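Local coordinates for protein ficolin-3 (Homo sapiens, PDB 2J64) that probably recognises carbohydrates on microbial and damaged-cell surfaces through its trimeric fibrinogen-like domain, as a soluble lectin of innate immunity, at residues A[99-104]-A[216-221]; A[160-165]-A[177-182]. All coordinates share one frame; numbering follows the deposited sequence.

Contact 1 (A[99-104]-A[216-221])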
loop_
_atom_site.group_PDB
_atom_site.type_symbol
_atom_site.label_atom_id
_atom_site.label_comp_id
_atom_site.label_asym_id
_atom_site.label_seq_id
_atom_site.Cartn_x
_atom_site.Cartn_y
_atom_site.Cartn_z
ATOM N N TRP A 99 -1.657 -4.063 -27.220
ATOM C CA TRP A 99 -0.993 -3.961 -25.929
ATOM C C TRP A 99 0.376 -4.596 -25.988
ATOM O O TRP A 99 0.489 -5.805 -26.210
ATOM C CB TRP A 99 -1.805 -4.663 -24.841
ATOM C CG TRP A 99 -3.214 -4.198 -24.689
ATOM C CD1 TRP A 99 -4.267 -4.465 -25.527
ATOM C CD2 TRP A 99 -3.751 -3.430 -23.607
ATOM N NE1 TRP A 99 -5.414 -3.891 -25.039
ATOM C CE2 TRP A 99 -5.126 -3.253 -23.860
ATOM C CE3 TRP A 99 -3.201 -2.863 -22.454
ATOM C CZ2 TRP A 99 -5.957 -2.533 -23.003
ATOM C CZ3 TRP A 99 -4.029 -2.154 -21.602
ATOM C CH2 TRP A 99 -5.391 -1.996 -21.879
ATOM N N GLU A 100 1.416 -3.791 -25.787
ATOM C CA GLU A 100 2.780 -4.322 -25.754
ATOM C C GLU A 100 3.058 -4.975 -24.404
ATOM O O GLU A 100 2.649 -4.470 -23.363
ATOM C CB GLU A 100 3.816 -3.206 -25.985
ATOM C CG GLU A 100 5.268 -3.717 -25.906
ATOM C CD GLU A 100 6.324 -2.621 -26.080
ATOM O OE1 GLU A 100 5.976 -1.415 -25.985
ATOM O OE2 GLU A 100 7.505 -2.981 -26.297
ATOM N N LEU A 101 3.769 -6.088 -24.423
ATOM C CA LEU A 101 4.169 -6.727 -23.195
ATOM C C LEU A 101 5.625 -6.392 -22.831
ATOM O O LEU A 101 6.541 -6.487 -23.656
ATOM C CB LEU A 101 3.952 -8.239 -23.276
ATOM C CG LEU A 101 4.578 -9.057 -22.154
ATOM C CD1 LEU A 101 3.681 -9.123 -20.917
ATOM C CD2 LEU A 101 4.923 -10.436 -22.637
ATOM N N ARG A 102 5.806 -5.977 -21.581
ATOM C CA ARG A 102 7.114 -5.818 -20.983
ATOM C C ARG A 102 7.214 -6.761 -19.812
ATOM O O ARG A 102 6.377 -6.717 -18.901
ATOM C CB ARG A 102 7.281 -4.390 -20.494
ATOM C CG ARG A 102 8.573 -4.110 -19.754
ATOM C CD ARG A 102 8.726 -2.604 -19.574
ATOM N NE ARG A 102 9.666 -2.259 -18.512
ATOM C CZ ARG A 102 10.920 -1.876 -18.728
ATOM N NH1 ARG A 102 11.386 -1.789 -19.964
ATOM N NH2 ARG A 102 11.707 -1.575 -17.703
ATOM N N VAL A 103 8.230 -7.622 -19.842
ATOM C CA VAL A 103 8.588 -8.425 -18.696
ATOM C C VAL A 103 9.819 -7.806 -18.009
ATOM O O VAL A 103 10.776 -7.393 -18.688
ATOM C CB VAL A 103 8.841 -9.898 -19.105
ATOM C CG1 VAL A 103 9.227 -10.743 -17.901
ATOM C CG2 VAL A 103 7.580 -10.486 -19.778
ATOM N N GLU A 104 9.774 -7.702 -16.679
ATOM C CA GLU A 104 10.903 -7.192 -15.899
ATOM C C GLU A 104 11.335 -8.266 -14.922
ATOM O O GLU A 104 10.505 -8.867 -14.237
ATOM C CB GLU A 104 10.530 -5.929 -15.117
ATOM C CG GLU A 104 10.253 -4.707 -15.959
ATOM C CD GLU A 104 9.977 -3.482 -15.110
ATOM O OE1 GLU A 104 9.852 -3.635 -13.886
ATOM O OE2 GLU A 104 9.885 -2.367 -15.666
ATOM N N VAL A 216 9.838 -10.167 -10.175
ATOM C CA VAL A 216 9.309 -10.261 -11.539
ATOM C C VAL A 216 8.072 -9.376 -11.668
ATOM O O VAL A 216 7.306 -9.249 -10.711
ATOM C CB VAL A 216 8.903 -11.731 -11.865
ATOM C CG1 VAL A 216 7.963 -11.802 -13.064
ATOM C CG2 VAL A 216 10.139 -12.601 -12.067
ATOM N N ARG A 217 7.886 -8.754 -12.830
ATOM C CA ARG A 217 6.632 -8.058 -13.145
ATOM C C ARG A 217 6.288 -8.362 -14.582
ATOM O O ARG A 217 7.192 -8.516 -15.407
ATOM C CB ARG A 217 6.757 -6.537 -13.060
ATOM C CG ARG A 217 7.202 -5.942 -11.745
ATOM C CD ARG A 217 7.769 -4.540 -12.032
ATOM N NE ARG A 217 6.840 -3.491 -11.669
ATOM C CZ ARG A 217 6.890 -2.243 -12.113
ATOM N NH1 ARG A 217 7.830 -1.869 -12.962
ATOM N NH2 ARG A 217 5.990 -1.366 -11.692
ATOM N N MET A 218 4.995 -8.408 -14.898
ATOM C CA MET A 218 4.564 -8.475 -16.279
ATOM C C MET A 218 3.573 -7.346 -16.486
ATOM O O MET A 218 2.703 -7.107 -15.645
ATOM C CB MET A 218 3.923 -9.832 -16.600
ATOM C CG MET A 218 4.809 -11.030 -16.263
ATOM S SD MET A 218 4.022 -12.649 -16.561
ATOM C CE MET A 218 4.010 -12.645 -18.355
ATOM N N MET A 219 3.684 -6.655 -17.611
ATOM C CA MET A 219 2.951 -5.417 -17.759
ATOM C C MET A 219 2.632 -5.070 -19.201
ATOM O O MET A 219 3.319 -5.496 -20.129
ATOM C CB MET A 219 3.696 -4.258 -17.045
ATOM C CG MET A 219 5.150 -4.081 -17.435
ATOM S SD MET A 219 6.282 -3.434 -16.140
ATOM C CE MET A 219 5.978 -1.697 -16.252
ATOM N N LEU A 220 1.587 -4.277 -19.385
ATOM C CA LEU A 220 1.077 -3.996 -20.724
ATOM C C LEU A 220 0.857 -2.516 -20.932
ATOM O O LEU A 220 0.444 -1.811 -20.010
ATOM C CB LEU A 220 -0.280 -4.676 -20.941
ATOM C CG LEU A 220 -0.478 -6.159 -20.698
ATOM C CD1 LEU A 220 -1.970 -6.499 -20.859
ATOM C CD2 LEU A 220 0.358 -6.977 -21.681
ATOM N N ARG A 221 1.076 -2.063 -22.165
ATOM C CA ARG A 221 0.829 -0.675 -22.526
ATOM C C ARG A 221 0.336 -0.624 -23.961
ATOM O O ARG A 221 0.999 -1.191 -24.820
ATOM C CB ARG A 221 2.112 0.153 -22.402
ATOM C CG ARG A 221 1.899 1.635 -22.613
ATOM C CD ARG A 221 3.067 2.443 -22.113
ATOM N NE ARG A 221 4.252 2.288 -22.954
ATOM C CZ ARG A 221 5.370 2.995 -22.801
ATOM N NH1 ARG A 221 5.456 3.916 -21.843
ATOM N NH2 ARG A 221 6.398 2.790 -23.614
ATOM O OXT ARG A 221 -0.699 -0.039 -24.294
HETATM O O HOH W 1 4.168 0.234 -25.185
#
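The guanidinium of Arg217 meets Glu104 at its edge and in its own plane. The bond from Arg217 NH1 to Glu104 OE1 is 2.8 Å long and nearly straight (176°). The oxygen is approached from above the carboxylate plane, and the two planes stand 45° apart. Arg102 also presents its edge, side-on, and both its NE and NH2 donate to Glu104 OE2. Met219 SD lies at the edge of the Arg102 guanidinium too, and 3.8 Å from Glu104 OE2. One carboxylate is thus shared by two arginines, which would probably favour its charged form. Asp44 forms a salt bridge with Arg217, and His116 bonds Arg102 NH1.

The backbones form an antiparallel pair in the central sheet of the fibrinogen-like domain. Strand 215-220 is also paired with strand 52-58, and strand 101-106 with strand 112-122. Arg102 pairs with Met219 and Glu104 with Arg217 as hydrogen-bonded pairs; Arg102 N reaches Met219 O at 2.9 Å. Bonds between Glu100 and Arg221 extend the pairing to the chain terminus.

The face with Leu101, Val103, Met218 and Leu220 is apolar. Leu101 CD1 touches Leu220 CD2 at 4.0 Å, and Phe120 packs on both leucines. With CG anti to its carbonyl carbon (chi1 -56°), the Trp99 side chain crosses that of Leu220 at about a right angle, and Trp99 CE3 lies 3.8 Å from Leu220 CB. A water donates to Glu100 OE1 and accepts from Arg221 NE at 3.0 Å, in the guanidinium plane. Arg221 NH1 bonds the backbone oxygens of Glu48 and Gly50.

Contact 2 (A[160-165]-A[177-182]). With CA (calcium ion), chain D.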
loop_
_atom_site.group_PDB
_atom_site.type_symbol
_atom_site.label_atom_id
_atom_site.label_comp_id
_atom_site.label_asym_id
_atom_site.label_seq_id
_atom_site.Cartn_x
_atom_site.Cartn_y
_atom_site.Cartn_z
ATOM N N HIS A 160 -3.985 -28.894 -20.231
ATOM C CA HIS A 160 -4.237 -28.675 -21.648
ATOM C C HIS A 160 -2.945 -28.660 -22.418
ATOM O O HIS A 160 -2.916 -28.260 -23.575
ATOM C CB HIS A 160 -4.933 -27.336 -21.904
ATOM C CG HIS A 160 -6.146 -27.111 -21.071
ATOM N ND1 HIS A 160 -7.323 -27.801 -21.265
ATOM C CD2 HIS A 160 -6.374 -26.252 -20.052
ATOM C CE1 HIS A 160 -8.224 -27.379 -20.399
ATOM N NE2 HIS A 160 -7.673 -26.439 -19.652
ATOM N N ASP A 161 -1.869 -29.072 -21.780
ATOM C CA ASP A 161 -0.584 -28.924 -22.407
ATOM C C ASP A 161 -0.330 -30.046 -23.423
ATOM O O ASP A 161 -1.255 -30.749 -23.840
ATOM C CB ASP A 161 0.502 -28.871 -21.347
ATOM C CG ASP A 161 0.465 -30.069 -20.425
ATOM O OD1 ASP A 161 0.493 -31.219 -20.928
ATOM O OD2 ASP A 161 0.417 -29.862 -19.197
ATOM N N SER A 162 0.919 -30.208 -23.831
ATOM C CA SER A 162 1.228 -31.145 -24.893
ATOM C C SER A 162 2.091 -32.256 -24.307
ATOM O O SER A 162 2.740 -33.014 -25.024
ATOM C CB SER A 162 1.925 -30.426 -26.051
ATOM O OG SER A 162 3.089 -29.748 -25.614
ATOM N N SER A 163 2.093 -32.325 -22.982
ATOM C CA SER A 163 2.822 -33.349 -22.270
ATOM C C SER A 163 1.854 -34.474 -21.968
ATOM O O SER A 163 0.643 -34.265 -21.930
ATOM C CB SER A 163 3.399 -32.779 -20.980
ATOM O OG SER A 163 4.000 -33.796 -20.201
ATOM N N ASN A 164 2.370 -35.680 -21.777
ATOM C CA ASN A 164 1.493 -36.792 -21.427
ATOM C C ASN A 164 1.329 -36.826 -19.916
ATOM O O ASN A 164 0.691 -37.721 -19.361
ATOM C CB ASN A 164 2.011 -38.126 -21.978
ATOM C CG ASN A 164 3.267 -38.591 -21.280
ATOM O OD1 ASN A 164 4.325 -37.968 -21.394
ATOM N ND2 ASN A 164 3.160 -39.697 -20.550
ATOM N N SER A 165 1.927 -35.838 -19.262
ATOM C CA SER A 165 1.627 -35.549 -17.871
ATOM C C SER A 165 1.130 -34.096 -17.740
ATOM O O SER A 165 0.989 -33.372 -18.745
ATOM C CB SER A 165 2.858 -35.777 -16.996
ATOM O OG SER A 165 3.741 -34.677 -17.078
ATOM N N TYR A 177 1.871 -23.826 -20.708
ATOM C CA TYR A 177 2.829 -24.920 -20.847
ATOM C C TYR A 177 2.785 -25.650 -22.188
ATOM O O TYR A 177 1.719 -25.865 -22.767
ATOM C CB TYR A 177 2.674 -25.931 -19.694
ATOM C CG TYR A 177 3.021 -25.323 -18.355
ATOM C CD1 TYR A 177 4.271 -24.800 -18.137
ATOM C CD2 TYR A 177 2.092 -25.265 -17.313
ATOM C CE1 TYR A 177 4.616 -24.245 -16.941
ATOM C CE2 TYR A 177 2.443 -24.712 -16.083
ATOM C CZ TYR A 177 3.708 -24.196 -15.913
ATOM O OH TYR A 177 4.105 -23.609 -14.730
ATOM N N ALA A 178 3.966 -26.016 -22.662
ATOM C CA ALA A 178 4.118 -27.013 -23.720
ATOM C C ALA A 178 4.474 -28.334 -23.030
ATOM O O ALA A 178 3.584 -29.057 -22.557
ATOM C CB ALA A 178 5.208 -26.586 -24.684
ATOM N N SER A 179 5.770 -28.641 -22.932
ATOM C CA SER A 179 6.186 -29.750 -22.072
ATOM C C SER A 179 7.660 -29.685 -21.692
ATOM O O SER A 179 8.452 -30.527 -22.119
ATOM C CB SER A 179 5.853 -31.108 -22.701
ATOM O OG SER A 179 6.533 -31.274 -23.918
ATOM N N CYS A 180 7.997 -28.716 -20.838
ATOM C CA CYS A 180 6.967 -27.894 -20.211
ATOM C C CYS A 180 7.078 -26.402 -20.502
ATOM O O CYS A 180 6.083 -25.768 -20.885
ATOM C CB CYS A 180 6.885 -28.186 -18.709
ATOM S SG CYS A 180 6.170 -29.826 -18.361
ATOM N N TYR A 181 8.282 -25.847 -20.364
ATOM C CA TYR A 181 8.466 -24.415 -20.562
ATOM C C TYR A 181 9.882 -23.935 -20.914
ATOM O O TYR A 181 10.872 -24.609 -20.619
ATOM C CB TYR A 181 8.010 -23.666 -19.306
ATOM C CG TYR A 181 8.940 -23.822 -18.114
ATOM C CD1 TYR A 181 10.048 -23.006 -17.958
ATOM C CD2 TYR A 181 8.698 -24.782 -17.139
ATOM C CE1 TYR A 181 10.880 -23.139 -16.878
ATOM C CE2 TYR A 181 9.539 -24.920 -16.049
ATOM C CZ TYR A 181 10.616 -24.102 -15.923
ATOM O OH TYR A 181 11.445 -24.231 -14.830
ATOM N N ARG A 182 9.933 -22.744 -21.523
ATOM C CA ARG A 182 11.118 -21.873 -21.543
ATOM C C ARG A 182 10.986 -20.735 -20.500
ATOM O O ARG A 182 11.985 -20.100 -20.123
ATOM C CB ARG A 182 11.316 -21.273 -22.940
ATOM C CG ARG A 182 11.661 -22.303 -24.046
ATOM C CD ARG A 182 13.105 -22.197 -24.445
ATOM N NE ARG A 182 13.402 -20.835 -24.871
ATOM C CZ ARG A 182 14.618 -20.324 -24.914
ATOM N NH1 ARG A 182 15.651 -21.069 -24.557
ATOM N NH2 ARG A 182 14.797 -19.072 -25.304
HETATM CA CA CA D . -0.745 -33.001 -20.374
HETATM O O HOH W 2 -1.989 -32.848 -22.109
HETATM O O HOH W 3 6.114 -29.870 -26.864
HETATM O O HOH W 4 -2.078 -35.101 -20.200
#
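Asp161 and Ser163 point their CB atoms toward the 177-182 loop, while the CB of Ser162, between them, points alongside it. This is the calcium-binding loop of the fibrinogen-like domain, packed against the loop that carries a cis peptide bond between Ser179 and Cys180. In ficolins and their relatives this region adjoins the ligand pocket.

Asp161 CB rests on the backbone of the other loop, 3.3 Å from Ala178 O, and the Asp161 carboxylate reaches the metal. Asp161 OD1 binds the calcium ion at 2.2 Å. The same oxygen accepts from Ser163 N, which makes an Asx turn; this donor comes on the anti side, 32° out of the carboxylate plane. Asp161 OD2 accepts from Cys167 N, so both carboxylate oxygens are engaged and the group's rotation is fixed. Ser163 O and Ser165 O also bind the ion, with two waters, and Asp159 completes the site.

Ser163 has OG anti to its backbone N (chi1 174°), which lets it accept from Ser165 N in an ST turn. The Ser163 and Ser179 CB atoms meet flank to flank, with Ser163 CB 3.4 Å from Ser179 CB, tighter than usual carbon contact. Cys180 is joined to Cys167 by a disulfide, a covalent tie between the 177-182 loop and helix 167-171.

The direct hydrogen bond across the loops runs from Ser162 N to Ala178 O, 3.2 Å long with an angle of 164° at the hydrogen. The donor sits above the carbonyl plane of Ala178. On the exposed side, one water lies 3.3 Å from both Ser162 OG and Ser179 OG.

Both contacts belong to one fibrinogen-like domain. Along the chain, segment 99-104 comes first, then 160-165, 177-182 and 216-221, so contact 2 falls within the 111 residues that separate the two strands of contact 1. Their centres lie 23 Å apart and their nearest atoms about 10 Å, without touching. Contact 1 is sheet pairing near the centre of the chain. Contact 2 joins two loops about 18 Å from that centre, on either side of helix 167-171 in sequence. The long, mostly irregular excursion that builds the calcium region therefore leaves from the central sheet and returns to it, so the calcium site lies at the periphery, away from the buried sheet.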